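Local coordinates for protein putative glutathione S-transferase (Corynebacterium glutamicum, PDB 3M1G) that probably acts as a glutathione transferase of the omega-like, ECM4-related kind, at residues R80-L85 and P287-T292; F168-A173 and G341-G346; G199-G204 and G261-G266; D256-G261 and H301-H306. One frame throughout, in Å; residues are numbered along the deposited sequence. Where two conformers were deposited one is given.

Contact 1 of 4, residues R80-L85 and P287-T292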
# COMPACT_ATOMS: atom_id res chain seq x y z
N ARG A 80 22.88 -14.02 15.66
CA ARG A 80 23.05 -14.64 16.98
C ARG A 80 22.32 -15.97 17.08
O ARG A 80 22.87 -16.97 17.58
CB ARG A 80 22.64 -13.69 18.11
CG ARG A 80 22.70 -14.24 19.53
CD ARG A 80 22.41 -13.16 20.53
NE ARG A 80 22.12 -13.64 21.89
CZ ARG A 80 20.91 -13.97 22.35
NH1 ARG A 80 19.83 -13.94 21.58
NH2 ARG A 80 20.78 -14.35 23.61
N ARG A 81 21.08 -16.00 16.59
CA ARG A 81 20.33 -17.24 16.57
C ARG A 81 20.91 -18.30 15.59
O ARG A 81 21.07 -19.47 15.96
CB ARG A 81 18.86 -16.97 16.29
CG ARG A 81 18.00 -18.24 16.21
CD ARG A 81 16.59 -18.04 16.70
NE ARG A 81 15.85 -19.29 16.54
CZ ARG A 81 16.01 -20.36 17.31
NH1 ARG A 81 16.84 -20.35 18.37
NH2 ARG A 81 15.31 -21.45 17.05
N LEU A 82 21.20 -17.90 14.36
CA LEU A 82 21.68 -18.84 13.38
C LEU A 82 22.96 -19.52 13.85
O LEU A 82 23.13 -20.73 13.66
CB LEU A 82 21.93 -18.15 12.03
CG LEU A 82 20.71 -17.83 11.16
CD1 LEU A 82 21.16 -17.02 9.95
CD2 LEU A 82 20.03 -19.13 10.73
N LEU A 83 23.85 -18.74 14.48
CA LEU A 83 25.15 -19.26 14.89
C LEU A 83 25.16 -20.00 16.22
O LEU A 83 26.15 -20.65 16.54
CB LEU A 83 26.19 -18.14 14.93
CG LEU A 83 26.40 -17.49 13.54
CD1 LEU A 83 27.39 -16.31 13.70
CD2 LEU A 83 26.91 -18.50 12.50
N GLY A 84 24.10 -19.86 17.01
CA GLY A 84 24.03 -20.50 18.32
C GLY A 84 24.85 -19.78 19.37
O GLY A 84 25.52 -20.42 20.18
N LEU A 85 24.80 -18.45 19.33
CA LEU A 85 25.46 -17.62 20.31
C LEU A 85 24.52 -17.18 21.42
O LEU A 85 24.92 -16.40 22.29
CB LEU A 85 26.14 -16.41 19.66
CG LEU A 85 27.27 -16.73 18.68
CD1 LEU A 85 27.77 -15.47 17.98
CD2 LEU A 85 28.45 -17.47 19.43
N PRO A 287 14.71 -21.01 10.13
CA PRO A 287 15.06 -20.66 11.50
C PRO A 287 15.94 -19.44 11.60
O PRO A 287 16.80 -19.24 10.75
CB PRO A 287 15.81 -21.92 12.00
CG PRO A 287 15.16 -23.01 11.27
CD PRO A 287 14.90 -22.45 9.87
N GLY A 288 15.70 -18.62 12.62
CA GLY A 288 16.45 -17.38 12.81
C GLY A 288 15.76 -16.15 12.22
O GLY A 288 15.95 -15.03 12.71
N PHE A 289 14.95 -16.36 11.20
CA PHE A 289 14.36 -15.26 10.42
C PHE A 289 12.92 -14.97 10.96
O PHE A 289 12.73 -14.06 11.78
CB PHE A 289 14.39 -15.61 8.93
CG PHE A 289 15.78 -15.58 8.31
CD1 PHE A 289 16.60 -16.69 8.34
CD2 PHE A 289 16.25 -14.43 7.68
CE1 PHE A 289 17.86 -16.66 7.77
CE2 PHE A 289 17.53 -14.39 7.09
CZ PHE A 289 18.35 -15.52 7.15
N GLY A 290 11.94 -15.78 10.57
CA GLY A 290 10.56 -15.57 10.98
C GLY A 290 10.36 -15.63 12.48
O GLY A 290 9.53 -14.90 13.03
N ASP A 291 11.15 -16.46 13.16
CA ASP A 291 10.98 -16.65 14.60
C ASP A 291 11.67 -15.55 15.40
O ASP A 291 11.69 -15.63 16.62
CB ASP A 291 11.37 -18.10 15.04
CG ASP A 291 12.89 -18.44 14.88
OD1 ASP A 291 13.70 -17.58 14.41
OD2 ASP A 291 13.27 -19.59 15.24
N THR A 292 12.26 -14.56 14.73
CA THR A 292 12.70 -13.35 15.40
C THR A 292 11.92 -12.09 14.88
O THR A 292 12.31 -10.93 15.20
CB THR A 292 14.20 -13.15 15.25
OG1 THR A 292 14.55 -12.96 13.87
CG2 THR A 292 15.01 -14.41 15.81
O HOH W 1 13.79 -22.54 14.94
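Arg81 and Leu82, near the end of helix 71-83 in the thioredoxin-like half of a glutathione transferase fold, press on Gly288, Phe289 and Asp291 in a loop of the helical half. The helix closes in a Schellman motif at Gly84, whose positive phi suits glycine. The tight part is at Leu82. Its CD2 branch comes within 3.2 Å of Pro287 O, while CD1 meets the Phe289 ring at CE1, 4.0 Å away, the two side chains crossing obliquely. A branched leucine suits the place because one methyl group serves each neighbour, and Ile246 of helix 243-253 adjoins both Leu82 and Phe289. Gly288 lets the loop come in close: Arg81 CG, anti to the backbone N (chi1 178°), lies 3.8 Å from Gly288 CA, and at the backbone angles of this glycine a CB would collide with the carbonyl O of the preceding residue.

The looser side is polar and wetter. Arg81 meets Asp291 tip to tip in a salt bridge, NE donating to OD2 at 2.9 Å with an angle of 148° at the hydrogen. The carboxylate oxygen is met from above its plane. Glu86 takes NH1, so the guanidinium has two acidic partners. Gly346 O accepts from NH2. A water accepts from Arg81 NH2 at 2.8 Å and donates to Asp291 OD2 at 3.0 Å.

Contact 2 of 4, residues F168-A173 and G341-G346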
# COMPACT_ATOMS: atom_id res chain seq x y z
N PHE A 168 32.73 -20.43 19.67
CA PHE A 168 31.52 -20.46 20.49
C PHE A 168 30.26 -20.80 19.67
O PHE A 168 29.19 -20.89 20.24
CB PHE A 168 31.30 -19.14 21.19
CG PHE A 168 32.40 -18.75 22.16
CD1 PHE A 168 33.57 -18.20 21.72
CD2 PHE A 168 32.25 -18.98 23.51
CE1 PHE A 168 34.61 -17.89 22.61
CE2 PHE A 168 33.25 -18.65 24.41
CZ PHE A 168 34.44 -18.12 23.96
N HIS A 169 30.36 -20.91 18.35
CA HIS A 169 29.22 -21.31 17.56
C HIS A 169 28.74 -22.68 17.95
O HIS A 169 29.53 -23.53 18.37
CB HIS A 169 29.56 -21.41 16.06
CG HIS A 169 29.95 -20.11 15.42
ND1 HIS A 169 30.42 -20.05 14.13
CD2 HIS A 169 29.97 -18.84 15.89
CE1 HIS A 169 30.69 -18.80 13.81
NE2 HIS A 169 30.44 -18.04 14.87
N ARG A 170 27.45 -22.93 17.73
CA ARG A 170 26.89 -24.28 17.76
C ARG A 170 27.69 -25.18 16.81
O ARG A 170 28.03 -24.77 15.70
CB ARG A 170 25.40 -24.24 17.32
CG ARG A 170 24.69 -25.60 17.23
CD ARG A 170 23.27 -25.55 16.60
NE ARG A 170 23.26 -25.13 15.20
CZ ARG A 170 23.07 -23.88 14.78
NH1 ARG A 170 22.85 -22.89 15.63
NH2 ARG A 170 23.12 -23.63 13.48
N GLU A 171 27.99 -26.40 17.23
CA GLU A 171 28.69 -27.33 16.35
C GLU A 171 27.81 -27.56 15.09
O GLU A 171 26.61 -27.84 15.19
CB GLU A 171 29.01 -28.65 17.08
CG GLU A 171 30.03 -29.56 16.35
CD GLU A 171 29.99 -31.02 16.83
OE1 GLU A 171 29.99 -31.25 18.05
OE2 GLU A 171 29.95 -31.93 15.97
N GLY A 172 28.42 -27.42 13.91
CA GLY A 172 27.70 -27.55 12.65
C GLY A 172 27.01 -26.26 12.18
O GLY A 172 26.26 -26.29 11.22
N ALA A 173 27.26 -25.13 12.85
CA ALA A 173 26.67 -23.82 12.47
C ALA A 173 27.04 -23.43 11.03
O ALA A 173 28.07 -23.81 10.58
CB ALA A 173 27.14 -22.70 13.44
N GLY A 341 25.12 -30.95 5.88
CA GLY A 341 25.72 -31.20 7.19
C GLY A 341 25.58 -30.05 8.18
O GLY A 341 25.98 -30.18 9.34
N VAL A 342 25.06 -28.89 7.76
CA VAL A 342 24.88 -27.80 8.72
C VAL A 342 23.76 -28.16 9.71
O VAL A 342 22.77 -28.70 9.31
CB VAL A 342 24.57 -26.46 8.00
CG1 VAL A 342 23.94 -25.42 8.97
CG2 VAL A 342 25.86 -25.89 7.35
N THR A 343 23.92 -27.86 11.00
CA THR A 343 22.86 -28.12 11.97
C THR A 343 21.95 -26.89 12.11
O THR A 343 22.36 -25.77 11.86
CB THR A 343 23.45 -28.42 13.33
OG1 THR A 343 24.34 -27.35 13.67
CG2 THR A 343 24.23 -29.86 13.33
N LEU A 344 20.71 -27.13 12.50
CA LEU A 344 19.69 -26.09 12.69
C LEU A 344 19.76 -25.53 14.11
O LEU A 344 20.23 -26.22 15.01
CB LEU A 344 18.31 -26.67 12.40
CG LEU A 344 18.08 -27.22 10.98
CD1 LEU A 344 16.61 -27.67 10.73
CD2 LEU A 344 18.45 -26.17 9.93
N PRO A 345 19.33 -24.29 14.33
CA PRO A 345 19.32 -23.74 15.68
C PRO A 345 18.49 -24.57 16.64
O PRO A 345 17.52 -25.15 16.23
CB PRO A 345 18.68 -22.36 15.50
CG PRO A 345 19.05 -21.99 14.08
CD PRO A 345 18.93 -23.28 13.33
N GLY A 346 18.88 -24.63 17.90
CA GLY A 346 18.07 -25.30 18.92
C GLY A 346 16.91 -24.43 19.35
O GLY A 346 16.78 -23.29 18.87
O HOH W 2 21.67 -23.18 18.40
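Arg170 takes hold of Thr343 side-on with two nitrogens. NE donates to Thr343 OG1 at 2.9 Å, nearly in the guanidinium plane and at 155°, while NH2 donates to Thr343 O at 2.8 Å from above the carbonyl plane. The chain bends at chi3 (65°), which brings NE round to the hydroxyl. Threonine fits because its hydroxyl does two jobs: OG1 accepts from Arg170 and donates its own hydrogen bond to Glu171 O, 2.8 Å away. The backbone adds Thr343 N to Gly172 O at 2.8 Å.

Glu171 O and Gly172 O belong to a type II beta turn from Arg170 to Ala173, closed by Ala173 N donating to Arg170 O at 3.0 Å. Gly172 holds the turn position where phi is positive (85°), which glycine adopts readily. The guanidinium is sandwiched, with Pro345 N over its centre on one face and Ala173 CB near the rim of the other. NH1 reaches a water at 3.0 Å, which also accepts from Gly346 N, and NH2 has a second acceptor in Leu82 O of helix 71-83.

Each guanidinium nitrogen thus meets a neutral oxygen here. The positive charge is probably spread over carbonyl, hydroxyl and water dipoles, and one arginine ties a surface turn to the C-terminal tail.

Contact 3 of 4, residues G199-G204 and G261-G266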
# COMPACT_ATOMS: atom_id res chain seq x y z
N GLY A 199 17.55 3.37 1.67
CA GLY A 199 16.68 3.89 0.60
C GLY A 199 15.24 4.11 1.04
O GLY A 199 14.63 5.11 0.65
N VAL A 200 14.70 3.18 1.83
CA VAL A 200 13.35 3.34 2.34
C VAL A 200 13.23 4.55 3.28
O VAL A 200 12.23 5.30 3.20
CB VAL A 200 12.77 2.04 2.95
CG1 VAL A 200 12.67 0.94 1.86
CG2 VAL A 200 13.58 1.54 4.21
N TYR A 201 14.23 4.77 4.14
CA TYR A 201 14.25 5.89 5.09
C TYR A 201 14.38 7.23 4.37
O TYR A 201 13.67 8.19 4.69
CB TYR A 201 15.38 5.72 6.15
CG TYR A 201 15.04 4.65 7.13
CD1 TYR A 201 14.24 4.93 8.22
CD2 TYR A 201 15.46 3.34 6.95
CE1 TYR A 201 13.87 3.93 9.10
CE2 TYR A 201 15.07 2.35 7.82
CZ TYR A 201 14.26 2.66 8.88
OH TYR A 201 13.89 1.67 9.74
N ARG A 202 15.24 7.30 3.36
CA ARG A 202 15.39 8.52 2.56
C ARG A 202 14.06 8.87 1.81
O ARG A 202 13.72 10.05 1.62
CB ARG A 202 16.54 8.32 1.57
CG ARG A 202 17.21 9.60 1.01
CD ARG A 202 18.71 9.33 0.58
NE ARG A 202 18.64 8.20 -0.32
CZ ARG A 202 19.34 7.06 -0.24
NH1 ARG A 202 20.34 6.89 0.62
NH2 ARG A 202 19.05 6.10 -1.11
N THR A 203 13.31 7.83 1.43
CA THR A 203 12.01 8.00 0.77
C THR A 203 10.98 8.45 1.78
O THR A 203 10.30 9.42 1.53
CB THR A 203 11.54 6.72 0.04
OG1 THR A 203 12.54 6.31 -0.90
CG2 THR A 203 10.23 6.98 -0.74
N GLY A 204 10.92 7.79 2.93
CA GLY A 204 9.93 8.09 3.94
C GLY A 204 10.11 9.40 4.68
O GLY A 204 9.11 10.06 4.99
N GLY A 261 3.36 1.91 2.71
CA GLY A 261 2.46 3.03 2.99
C GLY A 261 3.07 4.17 3.83
O GLY A 261 3.15 5.31 3.38
N HIS A 262 3.51 3.84 5.05
CA HIS A 262 4.07 4.81 6.00
C HIS A 262 5.20 5.65 5.39
O HIS A 262 5.19 6.86 5.55
CB HIS A 262 4.56 4.06 7.24
CG HIS A 262 5.04 4.95 8.35
ND1 HIS A 262 4.23 5.86 9.00
CD2 HIS A 262 6.26 5.02 8.97
CE1 HIS A 262 4.92 6.45 9.96
NE2 HIS A 262 6.15 5.96 9.97
N PHE A 263 6.12 5.01 4.68
CA PHE A 263 7.24 5.70 4.00
C PHE A 263 6.99 5.98 2.51
O PHE A 263 7.91 6.42 1.78
CB PHE A 263 8.54 4.89 4.15
CG PHE A 263 9.19 4.96 5.52
CD1 PHE A 263 8.70 5.78 6.52
CD2 PHE A 263 10.35 4.27 5.77
CE1 PHE A 263 9.35 5.89 7.76
CE2 PHE A 263 11.01 4.38 7.04
CZ PHE A 263 10.48 5.17 8.02
N LYS A 264 5.76 5.74 2.05
CA LYS A 264 5.34 6.06 0.67
C LYS A 264 6.22 5.40 -0.38
O LYS A 264 6.37 5.93 -1.47
CB LYS A 264 5.30 7.58 0.48
CG LYS A 264 4.38 8.33 1.49
CD LYS A 264 4.21 9.80 1.12
CE LYS A 264 3.16 10.51 1.98
NZ LYS A 264 3.55 10.69 3.41
N CYS A 265 6.75 4.21 -0.09
CA CYS A 265 7.66 3.54 -1.01
C CYS A 265 6.92 2.66 -2.05
O CYS A 265 7.54 2.11 -2.95
CB CYS A 265 8.60 2.62 -0.24
SG CYS A 265 9.77 3.47 0.79
N GLY A 266 5.61 2.55 -1.90
CA GLY A 266 4.80 1.61 -2.70
C GLY A 266 4.57 1.80 -4.18
O GLY A 266 3.43 2.02 -4.59
O HOH W 3 6.47 9.21 4.59
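Val200 starts the contact of the short helix 199-204 with the loop 261-266, both in the helical C-terminal domain of the glutathione transferase fold. Its carbonyl O lies 3.3 Å from Phe263 CD2, and its CB is 4.0 Å from Cys265 SG, a short side chain whose polarisable sulfur packs against the apolar valine. Next comes Tyr201, the predicted proton donor or acceptor. The edge of Phe263 points at the face of its ring in an offset T-shaped pair, planes at 68°, with Phe263 CE2 3.5 Å from Tyr201 CD1; its hydroxyl is modelled implausibly close to that of Tyr302, probably a hydrogen bond of doubtful length. Thr203 turns OG1 back to Gly199 O at 2.9 Å, satisfying its polar end within the helix. With CG2 anti to the backbone N, the methyl group faces the loop, 3.5 Å from Phe263 O. Gly204 CA is 3.6 Å from Phe263 CA, too close for Gly204 to carry a side chain, as a CB would run into the Phe263 ring. One water donates to both Gly204 O and His262 O.

Two further helices line the contact: Thr203 touches Ala215 and Cys265 touches Leu219 of helix 209-229, while Val200 touches Phe255 and Tyr259 of helix 255-259.

Contact 4 of 4, residues D256-G261 and H301-H306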
# COMPACT_ATOMS: atom_id res chain seq x y z
N ASP A 256 5.97 -4.44 3.01
CA ASP A 256 4.53 -4.33 2.83
C ASP A 256 3.86 -3.84 4.11
O ASP A 256 2.89 -3.04 4.06
CB ASP A 256 3.92 -5.66 2.35
CG ASP A 256 4.31 -6.01 0.91
OD1 ASP A 256 4.93 -5.15 0.23
OD2 ASP A 256 4.02 -7.16 0.46
N ALA A 257 4.38 -4.27 5.26
CA ALA A 257 3.80 -3.90 6.56
C ALA A 257 3.92 -2.41 6.91
O ALA A 257 3.02 -1.86 7.57
CB ALA A 257 4.39 -4.77 7.71
N VAL A 258 5.02 -1.77 6.52
CA VAL A 258 5.33 -0.40 6.95
C VAL A 258 5.81 0.51 5.83
O VAL A 258 5.21 1.53 5.55
CB VAL A 258 6.40 -0.36 8.07
CG1 VAL A 258 6.82 1.10 8.32
CG2 VAL A 258 5.86 -1.00 9.36
N TYR A 259 6.88 0.15 5.17
CA TYR A 259 7.53 1.08 4.23
C TYR A 259 6.65 1.42 3.04
O TYR A 259 6.67 2.54 2.53
CB TYR A 259 8.85 0.51 3.72
CG TYR A 259 9.89 0.18 4.82
CD1 TYR A 259 10.04 0.96 5.95
CD2 TYR A 259 10.72 -0.94 4.69
CE1 TYR A 259 11.01 0.66 6.92
CE2 TYR A 259 11.67 -1.26 5.64
CZ TYR A 259 11.82 -0.45 6.74
OH TYR A 259 12.77 -0.74 7.67
N HIS A 260 5.90 0.44 2.57
CA HIS A 260 4.98 0.61 1.42
C HIS A 260 4.07 1.83 1.58
O HIS A 260 4.00 2.66 0.67
CB HIS A 260 4.16 -0.68 1.21
CG HIS A 260 3.26 -0.65 0.02
ND1 HIS A 260 2.02 -0.04 0.05
CD2 HIS A 260 3.43 -1.09 -1.26
CE1 HIS A 260 1.48 -0.07 -1.17
NE2 HIS A 260 2.30 -0.76 -1.97
N GLY A 261 3.36 1.91 2.71
CA GLY A 261 2.46 3.03 2.99
C GLY A 261 3.07 4.17 3.83
O GLY A 261 3.15 5.31 3.38
N HIS A 301 5.79 0.43 16.27
CA HIS A 301 6.89 1.37 16.43
C HIS A 301 6.81 2.47 15.37
O HIS A 301 6.85 3.65 15.66
CB HIS A 301 8.25 0.69 16.34
CG HIS A 301 9.37 1.68 16.24
ND1 HIS A 301 9.81 2.41 17.32
CD2 HIS A 301 10.07 2.13 15.17
CE1 HIS A 301 10.74 3.26 16.92
NE2 HIS A 301 10.92 3.12 15.62
N TYR A 302 6.67 2.07 14.13
CA TYR A 302 6.76 3.05 13.05
C TYR A 302 5.54 3.96 13.06
O TYR A 302 5.67 5.19 13.02
CB TYR A 302 6.88 2.33 11.70
CG TYR A 302 8.26 1.84 11.42
CD1 TYR A 302 8.68 0.59 11.86
CD2 TYR A 302 9.17 2.64 10.72
CE1 TYR A 302 9.95 0.13 11.59
CE2 TYR A 302 10.45 2.20 10.45
CZ TYR A 302 10.85 0.94 10.92
OH TYR A 302 12.12 0.45 10.64
N TYR A 303 4.36 3.36 13.12
CA TYR A 303 3.10 4.09 12.93
C TYR A 303 2.74 4.93 14.15
O TYR A 303 2.06 5.96 14.00
CB TYR A 303 1.93 3.15 12.57
CG TYR A 303 1.90 2.71 11.13
CD1 TYR A 303 1.38 3.55 10.13
CD2 TYR A 303 2.39 1.46 10.73
CE1 TYR A 303 1.33 3.14 8.78
CE2 TYR A 303 2.33 1.05 9.38
CZ TYR A 303 1.82 1.91 8.42
OH TYR A 303 1.76 1.54 7.11
N ILE A 304 3.15 4.51 15.35
CA ILE A 304 2.84 5.28 16.57
C ILE A 304 3.92 6.32 16.88
O ILE A 304 3.63 7.45 17.16
CB ILE A 304 2.64 4.36 17.79
CG1 ILE A 304 1.39 3.49 17.57
CG2 ILE A 304 2.48 5.19 19.10
CD1 ILE A 304 1.19 2.42 18.67
N THR A 305 5.16 5.92 16.76
CA THR A 305 6.31 6.76 17.09
C THR A 305 6.60 7.90 16.14
O THR A 305 7.08 8.94 16.57
CB THR A 305 7.55 5.82 17.18
OG1 THR A 305 7.40 5.06 18.37
CG2 THR A 305 8.88 6.53 17.12
N HIS A 306 6.34 7.72 14.84
CA HIS A 306 6.70 8.74 13.86
C HIS A 306 5.51 9.68 13.66
O HIS A 306 4.87 9.70 12.57
CB HIS A 306 7.13 8.12 12.53
CG HIS A 306 8.36 7.28 12.62
ND1 HIS A 306 8.66 6.30 11.69
CD2 HIS A 306 9.36 7.25 13.54
CE1 HIS A 306 9.80 5.72 12.03
NE2 HIS A 306 10.24 6.27 13.14
O HOH W 4 2.57 -0.17 4.71
O HOH W 5 0.18 -1.50 7.36
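Tyr303 OH and Gly261 N meet at one water, which accepts from Gly261 N at 3.0 Å, donates to Asp256 O and stands 3.1 Å from Tyr303 OH. Helix 255-259 has a wider pi-type turn here, and water takes up polar groups of its backbone. A second molecule donates to Ala257 O at 2.9 Å, with a weak link to the same phenol, so water supplements the direct contacts of the Tyr303 ring.

Val258 serves both tyrosines of helix 295-305 with its two methyl groups. Its CG1, anti to the backbone N (chi1 171°), reaches the base of the Tyr302 ring, 3.5 Å from CG, and the two side chains cross at about a right angle. CG2 instead lies beside Tyr303, which slides past the valine in the opposite direction and brings CE2 to within 3.5 Å of Ala257 O, at the ring edge.

The rings of Tyr259 and Tyr302 form an offset T-shaped pair, planes at 89° and centroids 5.7 Å apart, with the edge of Tyr259 turned to the face of Tyr302. Tyr259 OH and Tyr302 OH make a long pair, 3.3 Å apart and of undecided direction; Tyr201 OH probably bonds to Tyr302 OH too, at a doubtful length. Tyrosine suits both places, since the ring packs in a buried contact while the hydroxyl reaches the polar cluster.

The side chain of Tyr302 is about 6 Å from that of Cys70, the predicted nucleophile, and both Tyr259 and Tyr302 touch Pro71. This clustering of hydroxyls is consistent with the predicted part of these two tyrosines in lowering the pKa of that cysteine.

Contacts 1 and 4 are buried, contact 3 partly so, and contact 2 lies at the surface. They form two groups. Contacts 1 and 2 have centres about 11 Å apart: contact 1 uses the end of helix 71-83, and contact 2 lies beside it, bonded to it through Arg170, whose N is 2.9 Å from Leu83 O. Both rely on arginine, but of the two only contact 1 has a salt bridge. Contacts 3 and 4, with centres about 9 Å apart, share Gly261 and are joined by Gly266 N to His260 O at 3.0 Å; aromatic rings do most of their work, close to the predicted active site. The arginine-bearing pair and the tyrosine pair stand well apart, contacts 2 and 3 having centres about 37 Å from each other.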